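Local coordinates for Alr2269 protein (Nostoc sp., PDB 3MC9) that is an Omp85 protein whose periplasmic POTRA domains probably take part in protein transport and beta-barrel biogenesis at the outer membrane, at residues V62-V67 / I88-G93; E66-P71 / G127-F132. All coordinates share one frame; numbering follows the deposited sequence.

Contact 1 of 2, residues V62-V67 / I88-G93; sequences VLVSEV and IRTQPG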
ATOM      1  N   VAL A  62     -11.654   8.312  24.290  1.00 39.04           N
ATOM      2  CA  VAL A  62     -10.598   8.711  25.183  1.00 37.84           C
ATOM      3  C   VAL A  62      -9.959   9.925  24.577  1.00 35.98           C
ATOM      4  O   VAL A  62      -9.820  10.022  23.357  1.00 34.41           O
ATOM      5  CB  VAL A  62      -9.450   7.672  25.274  1.00 38.14           C
ATOM      6  CG1 VAL A  62      -9.049   7.460  26.725  1.00 40.14           C
ATOM      7  CG2 VAL A  62      -9.808   6.384  24.601  1.00 38.48           C
ATOM      8  N   LEU A  63      -9.537  10.841  25.431  1.00 35.09           N
ATOM      9  CA  LEU A  63      -8.850  12.024  24.960  1.00 34.71           C
ATOM     10  C   LEU A  63      -7.485  11.592  24.503  1.00 33.89           C
ATOM     11  O   LEU A  63      -6.895  10.678  25.083  1.00 33.78           O
ATOM     12  CB  LEU A  63      -8.735  13.062  26.077  1.00 35.25           C
ATOM     13  CG  LEU A  63      -8.029  14.354  25.666  1.00 35.53           C
ATOM     14  CD1 LEU A  63      -8.980  15.217  24.841  1.00 35.72           C
ATOM     15  CD2 LEU A  63      -7.559  15.076  26.898  1.00 35.24           C
ATOM     16  N   VAL A  64      -6.990  12.209  23.440  1.00 33.39           N
ATOM     17  CA  VAL A  64      -5.682  11.860  22.924  1.00 32.43           C
ATOM     18  C   VAL A  64      -4.754  12.983  23.338  1.00 33.42           C
ATOM     19  O   VAL A  64      -5.045  14.144  23.056  1.00 33.05           O
ATOM     20  CB  VAL A  64      -5.685  11.669  21.390  1.00 32.03           C
ATOM     21  CG1 VAL A  64      -4.240  11.655  20.831  1.00 30.62           C
ATOM     22  CG2 VAL A  64      -6.401  10.373  21.016  1.00 29.78           C
ATOM     23  N   SER A  65      -3.658  12.644  24.026  1.00 34.00           N
ATOM     24  CA  SER A  65      -2.672  13.663  24.446  1.00 34.97           C
ATOM     25  C   SER A  65      -1.588  13.939  23.412  1.00 35.53           C
ATOM     26  O   SER A  65      -1.020  15.042  23.384  1.00 35.35           O
ATOM     27  CB  SER A  65      -1.987  13.276  25.761  1.00 35.22           C
ATOM     28  OG  SER A  65      -1.301  12.036  25.643  1.00 35.90           O
ATOM     29  N   GLU A  66      -1.279  12.931  22.599  1.00 35.57           N
ATOM     30  CA  GLU A  66      -0.116  12.980  21.703  1.00 36.57           C
ATOM     31  C   GLU A  66      -0.242  11.971  20.566  1.00 35.46           C
ATOM     32  O   GLU A  66      -0.700  10.854  20.769  1.00 34.07           O
ATOM     33  CB  GLU A  66       1.159  12.691  22.495  1.00 38.06           C
ATOM     34  CG  GLU A  66       2.330  13.573  22.088  1.00 42.90           C
ATOM     35  CD  GLU A  66       3.621  13.278  22.855  1.00 48.90           C
ATOM     36  OE1 GLU A  66       3.561  12.791  24.009  1.00 52.06           O
ATOM     37  OE2 GLU A  66       4.708  13.554  22.297  1.00 53.13           O
ATOM     38  N   VAL A  67       0.130  12.397  19.362  1.00 35.83           N
ATOM     39  CA  VAL A  67       0.208  11.498  18.216  1.00 35.86           C
ATOM     40  C   VAL A  67       1.636  11.466  17.746  1.00 37.24           C
ATOM     41  O   VAL A  67       2.229  12.510  17.483  1.00 38.31           O
ATOM     42  CB  VAL A  67      -0.714  11.925  17.045  1.00 35.63           C
ATOM     43  CG1 VAL A  67      -0.497  10.995  15.824  1.00 33.34           C
ATOM     44  CG2 VAL A  67      -2.166  11.883  17.488  1.00 32.65           C
ATOM     45  N   ILE A  88      -4.763  11.037   8.661  1.00 35.33           N
ATOM     46  CA  ILE A  88      -5.324  10.622   9.938  1.00 34.30           C
ATOM     47  C   ILE A  88      -6.166  11.750  10.520  1.00 35.22           C
ATOM     48  O   ILE A  88      -5.888  12.930  10.299  1.00 35.54           O
ATOM     49  CB  ILE A  88      -4.227  10.147  10.933  1.00 33.78           C
ATOM     50  CG1 ILE A  88      -3.295  11.283  11.354  1.00 33.57           C
ATOM     51  CG2 ILE A  88      -3.421   9.014  10.316  1.00 32.18           C
ATOM     52  CD1 ILE A  88      -2.352  10.900  12.507  1.00 32.35           C
ATOM     53  N   ARG A  89      -7.231  11.389  11.220  1.00 35.74           N
ATOM     54  CA  ARG A  89      -8.021  12.365  11.955  1.00 36.90           C
ATOM     55  C   ARG A  89      -7.616  12.390  13.418  1.00 35.90           C
ATOM     56  O   ARG A  89      -7.726  13.416  14.063  1.00 36.06           O
ATOM     57  CB  ARG A  89      -9.503  12.038  11.888  1.00 38.09           C
ATOM     58  CG  ARG A  89     -10.220  12.428  10.612  1.00 42.75           C
ATOM     59  CD  ARG A  89     -11.710  12.056  10.743  1.00 47.24           C
ATOM     60  NE  ARG A  89     -12.550  13.113  11.324  1.00 51.01           N
ATOM     61  CZ  ARG A  89     -13.777  12.927  11.817  1.00 54.54           C
ATOM     62  NH1 ARG A  89     -14.323  11.711  11.845  1.00 55.43           N
ATOM     63  NH2 ARG A  89     -14.469  13.960  12.297  1.00 57.27           N
ATOM     64  N   THR A  90      -7.196  11.253  13.967  1.00 34.78           N
ATOM     65  CA  THR A  90      -6.764  11.222  15.368  1.00 34.28           C
ATOM     66  C   THR A  90      -5.714  12.311  15.624  1.00 34.88           C
ATOM     67  O   THR A  90      -4.763  12.484  14.857  1.00 34.26           O
ATOM     68  CB  THR A  90      -6.270   9.832  15.772  1.00 33.89           C
ATOM     69  OG1 THR A  90      -7.387   8.924  15.760  1.00 33.56           O
ATOM     70  CG2 THR A  90      -5.643   9.846  17.157  1.00 32.60           C
ATOM     71  N   GLN A  91      -5.912  13.094  16.680  1.00 35.82           N
ATOM     72  CA  GLN A  91      -5.065  14.270  16.884  1.00 36.63           C
ATOM     73  C   GLN A  91      -4.994  14.637  18.354  1.00 36.73           C
ATOM     74  O   GLN A  91      -5.903  14.311  19.121  1.00 35.48           O
ATOM     75  CB  GLN A  91      -5.527  15.452  15.985  1.00 37.70           C
ATOM     76  CG  GLN A  91      -6.342  16.522  16.659  1.00 41.22           C
ATOM     77  CD  GLN A  91      -6.757  17.676  15.727  1.00 44.55           C
ATOM     78  OE1 GLN A  91      -7.467  17.475  14.750  1.00 47.11           O
ATOM     79  NE2 GLN A  91      -6.348  18.888  16.071  1.00 45.97           N
ATOM     80  N   PRO A  92      -3.887  15.297  18.755  1.00 37.25           N
ATOM     81  CA  PRO A  92      -3.726  15.688  20.139  1.00 37.64           C
ATOM     82  C   PRO A  92      -4.844  16.642  20.543  1.00 38.61           C
ATOM     83  O   PRO A  92      -5.216  17.526  19.770  1.00 39.43           O
ATOM     84  CB  PRO A  92      -2.351  16.394  20.169  1.00 38.36           C
ATOM     85  CG  PRO A  92      -1.951  16.599  18.747  1.00 37.85           C
ATOM     86  CD  PRO A  92      -2.697  15.610  17.934  1.00 37.56           C
ATOM     87  N   GLY A  93      -5.396  16.443  21.732  1.00 38.34           N
ATOM     88  CA  GLY A  93      -6.408  17.362  22.250  1.00 39.03           C
ATOM     89  C   GLY A  93      -7.793  17.187  21.638  1.00 38.96           C
ATOM     90  O   GLY A  93      -8.627  18.087  21.743  1.00 39.49           O
TER
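V67 does most of the apolar work against the loop that leaves helix 78-87, using its two methyls on different partners. CG1 meets CD1 of I88 tip to tip, at 3.8 Å. With CG2 anti to the carbonyl carbon (CG1 itself anti to N, chi1 175°), the second methyl is left for the rest of the loop: it lies 3.8 Å from P92 CD, the valine and the proline ring crossing at about a right angle, and 4.0 Å from T90 CG2. That threonine methyl is shared, since V64 CG2 also comes to 4.0 Å of T90 CG2, again with the side chains crossed. The hydroxyl of T90 is used by D104 and T96. V64 further sets its CB against the carbonyl of Q91, 3.5 Å from Q91 O.

The polar part is one backbone bond, G93 N to V64 O, short at 2.7 Å and nearly straight (164° at the hydrogen); P92 CA adds a longer CH...O approach to the same oxygen. G93 lies at the surface, where L63 CD1 rests on its carbonyl carbon.

V64 is also backbone-bonded to R94, and V62 to T96, so the loop runs straight into the antiparallel pairing of strands 62-71 and 95-96. This is the helix-to-edge-strand connection of the first POTRA domain, closed over the buried valines of its sheet.

Contact 2 of 2, residues E66-P71 / G127-F132; sequences EVLVRP and GVRVSF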
ATOM      1  N   GLU A  66      -1.279  12.931  22.599  1.00 35.57           N
ATOM      2  CA  GLU A  66      -0.116  12.980  21.703  1.00 36.57           C
ATOM      3  C   GLU A  66      -0.242  11.971  20.566  1.00 35.46           C
ATOM      4  O   GLU A  66      -0.700  10.854  20.769  1.00 34.07           O
ATOM      5  CB  GLU A  66       1.159  12.691  22.495  1.00 38.06           C
ATOM      6  CG  GLU A  66       2.330  13.573  22.088  1.00 42.90           C
ATOM      7  CD  GLU A  66       3.621  13.278  22.855  1.00 48.90           C
ATOM      8  OE1 GLU A  66       3.561  12.791  24.009  1.00 52.06           O
ATOM      9  OE2 GLU A  66       4.708  13.554  22.297  1.00 53.13           O
ATOM     10  N   VAL A  67       0.130  12.397  19.362  1.00 35.83           N
ATOM     11  CA  VAL A  67       0.208  11.498  18.216  1.00 35.86           C
ATOM     12  C   VAL A  67       1.636  11.466  17.746  1.00 37.24           C
ATOM     13  O   VAL A  67       2.229  12.510  17.483  1.00 38.31           O
ATOM     14  CB  VAL A  67      -0.714  11.925  17.045  1.00 35.63           C
ATOM     15  CG1 VAL A  67      -0.497  10.995  15.824  1.00 33.34           C
ATOM     16  CG2 VAL A  67      -2.166  11.883  17.488  1.00 32.65           C
ATOM     17  N   LEU A  68       2.195  10.267  17.673  1.00 38.40           N
ATOM     18  CA  LEU A  68       3.547  10.074  17.163  1.00 40.21           C
ATOM     19  C   LEU A  68       3.438   9.221  15.895  1.00 40.36           C
ATOM     20  O   LEU A  68       2.657   8.263  15.838  1.00 39.72           O
ATOM     21  CB  LEU A  68       4.448   9.383  18.206  1.00 40.85           C
ATOM     22  CG  LEU A  68       4.531   9.958  19.633  1.00 42.87           C
ATOM     23  CD1 LEU A  68       5.605   9.224  20.497  1.00 44.56           C
ATOM     24  CD2 LEU A  68       4.825  11.441  19.606  1.00 44.20           C
ATOM     25  N   VAL A  69       4.188   9.594  14.866  1.00 41.50           N
ATOM     26  CA  VAL A  69       4.270   8.798  13.642  1.00 42.03           C
ATOM     27  C   VAL A  69       5.688   8.271  13.585  1.00 43.67           C
ATOM     28  O   VAL A  69       6.620   9.061  13.603  1.00 44.63           O
ATOM     29  CB  VAL A  69       3.991   9.645  12.401  1.00 41.89           C
ATOM     30  CG1 VAL A  69       4.253   8.825  11.141  1.00 42.35           C
ATOM     31  CG2 VAL A  69       2.558  10.175  12.430  1.00 40.78           C
ATOM     32  N   ARG A  70       5.853   6.950  13.546  1.00 45.03           N
ATOM     33  CA  ARG A  70       7.182   6.336  13.666  1.00 47.12           C
ATOM     34  C   ARG A  70       7.424   5.267  12.602  1.00 47.42           C
ATOM     35  O   ARG A  70       6.508   4.541  12.251  1.00 46.22           O
ATOM     36  CB  ARG A  70       7.357   5.679  15.048  1.00 47.82           C
ATOM     37  CG  ARG A  70       7.390   6.637  16.230  1.00 50.22           C
ATOM     38  CD  ARG A  70       8.596   7.571  16.168  1.00 54.21           C
ATOM     39  NE  ARG A  70       8.646   8.480  17.313  1.00 57.48           N
ATOM     40  CZ  ARG A  70       8.250   9.757  17.310  1.00 59.63           C
ATOM     41  NH1 ARG A  70       8.348  10.472  18.429  1.00 60.31           N
ATOM     42  NH2 ARG A  70       7.761  10.334  16.207  1.00 59.81           N
ATOM     43  N   PRO A  71       8.675   5.149  12.117  1.00 49.05           N
ATOM     44  CA  PRO A  71       9.020   4.038  11.247  1.00 50.04           C
ATOM     45  C   PRO A  71       9.071   2.763  12.069  1.00 50.48           C
ATOM     46  O   PRO A  71       9.489   2.795  13.216  1.00 51.59           O
ATOM     47  CB  PRO A  71      10.424   4.406  10.749  1.00 51.22           C
ATOM     48  CG  PRO A  71      11.024   5.150  11.897  1.00 51.95           C
ATOM     49  CD  PRO A  71       9.870   5.924  12.509  1.00 50.61           C
ATOM     50  N   GLY A 127      -4.148  11.709  28.927  1.00 33.79           N
ATOM     51  CA  GLY A 127      -4.679  11.284  27.636  1.00 33.16           C
ATOM     52  C   GLY A 127      -3.830  10.193  26.988  1.00 33.47           C
ATOM     53  O   GLY A 127      -2.736   9.853  27.463  1.00 32.90           O
ATOM     54  N   VAL A 128      -4.328   9.632  25.889  1.00 33.53           N
ATOM     55  CA  VAL A 128      -3.606   8.546  25.250  1.00 33.34           C
ATOM     56  C   VAL A 128      -2.573   9.094  24.269  1.00 33.55           C
ATOM     57  O   VAL A 128      -2.866  10.021  23.495  1.00 32.41           O
ATOM     58  CB  VAL A 128      -4.540   7.579  24.542  1.00 33.47           C
ATOM     59  CG1 VAL A 128      -3.751   6.345  24.077  1.00 32.52           C
ATOM     60  CG2 VAL A 128      -5.656   7.143  25.481  1.00 34.01           C
ATOM     61  N   ARG A 129      -1.365   8.522  24.327  1.00 34.26           N
ATOM     62  CA  ARG A 129      -0.345   8.785  23.333  1.00 35.59           C
ATOM     63  C   ARG A 129      -0.489   7.734  22.242  1.00 34.94           C
ATOM     64  O   ARG A 129      -0.268   6.549  22.478  1.00 35.79           O
ATOM     65  CB  ARG A 129       1.054   8.756  23.940  1.00 36.78           C
ATOM     66  CG  ARG A 129       1.252   9.776  25.060  1.00 41.05           C
ATOM     67  CD  ARG A 129       2.530   9.531  25.863  1.00 46.38           C
ATOM     68  NE  ARG A 129       3.691  10.241  25.331  1.00 50.18           N
ATOM     69  CZ  ARG A 129       4.778   9.677  24.799  1.00 55.42           C
ATOM     70  NH1 ARG A 129       4.904   8.353  24.697  1.00 57.13           N
ATOM     71  NH2 ARG A 129       5.771  10.454  24.365  1.00 58.17           N
ATOM     72  N   VAL A 130      -0.912   8.159  21.059  1.00 34.54           N
ATOM     73  CA  VAL A 130      -1.182   7.213  19.962  1.00 33.72           C
ATOM     74  C   VAL A 130       0.008   7.215  19.012  1.00 34.02           C
ATOM     75  O   VAL A 130       0.348   8.249  18.433  1.00 33.75           O
ATOM     76  CB  VAL A 130      -2.480   7.564  19.205  1.00 33.41           C
ATOM     77  CG1 VAL A 130      -2.680   6.647  17.998  1.00 32.56           C
ATOM     78  CG2 VAL A 130      -3.703   7.474  20.140  1.00 33.30           C
ATOM     79  N   SER A 131       0.654   6.057  18.889  1.00 34.51           N
ATOM     80  CA  SER A 131       1.745   5.878  17.945  1.00 34.79           C
ATOM     81  C   SER A 131       1.266   5.151  16.692  1.00 34.38           C
ATOM     82  O   SER A 131       0.725   4.046  16.764  1.00 34.63           O
ATOM     83  CB  SER A 131       2.906   5.133  18.608  1.00 35.79           C
ATOM     84  OG  SER A 131       3.578   5.990  19.513  1.00 35.99           O
ATOM     85  N   PHE A 132       1.428   5.799  15.549  1.00 34.31           N
ATOM     86  CA  PHE A 132       1.190   5.158  14.265  1.00 34.13           C
ATOM     87  C   PHE A 132       2.548   4.688  13.807  1.00 35.01           C
ATOM     88  O   PHE A 132       3.450   5.505  13.580  1.00 35.96           O
ATOM     89  CB  PHE A 132       0.556   6.110  13.258  1.00 33.50           C
ATOM     90  CG  PHE A 132      -0.867   6.470  13.590  1.00 33.51           C
ATOM     91  CD1 PHE A 132      -1.901   5.559  13.373  1.00 32.86           C
ATOM     92  CD2 PHE A 132      -1.170   7.703  14.149  1.00 32.91           C
ATOM     93  CE1 PHE A 132      -3.213   5.879  13.699  1.00 31.99           C
ATOM     94  CE2 PHE A 132      -2.472   8.030  14.477  1.00 34.06           C
ATOM     95  CZ  PHE A 132      -3.501   7.114  14.261  1.00 32.96           C
TER
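E66 and R129 stand side by side and point the same way from neighbouring strands, making a salt bridge across the sheet. Both hydrogen bonds fall on one oxygen: R129 NE reaches E66 OE1 at 2.9 Å, while NH2 adds a weak one at 3.2 Å. The carboxylate and guanidinium planes are turned 72° apart, and NE meets OE1 from above the carboxylate plane. A bend at chi3 (91°) carries NE's end of the arginine round to the glutamate, whose own chain is extended beyond CG.

On the same face L68 lies beside S131, its CB 3.7 Å from S131 OG, and its CD1 comes obliquely to R129 NH2. R70 bends back at chi2 along its own strand: its guanidinium lies with one face over L68 CB, and NH2 bonds V69 O from above the carbonyl plane.

The other face carries V67, V69, V130 and F132. Here V67 CG1 sits in plane at the edge of the F132 ring, 3.8 Å from CD2, while V130 CG1 covers one face of that ring, offset toward the rim. Between the two faces a parallel ladder alternates from strand to strand, V130 N to E66 O (2.7 Å), L68 N to V130 O, F132 N to L68 O and R70 N to F132 O.

These are the two central strands of a four-stranded sheet, 13° from parallel. R129 has a second acid in E122 of strand 114-124, which lies along the far side of strand 127-136. The face of V67 and F132 is covered by helices: 98-110 packs L101, D104 and I108 on F132, and 78-87 brings V84 and Y85 against V69.

In the fold
Contact 1 and contact 2 have centres about 8 Å apart and both start from strand 62-71, sharing E66 and V67. Along the chain the strand comes first, then helix 78-87 and the loop 88-93 of contact 1, and, after strand 95-96, helix 98-110 and strand 114-124, the segment 127-132 of contact 2. Strand 62-71 is therefore gripped from two sides in the sheet: 95-96, reached through the loop, pairs antiparallel on one side, and 127-136 pairs parallel on the other. Backbone contacts such as S65 N to V128 O (2.8 Å) continue the ladder into contact 1. Together they join the loop after helix 78-87 and two central strands within the first of two POTRA domains modelled here.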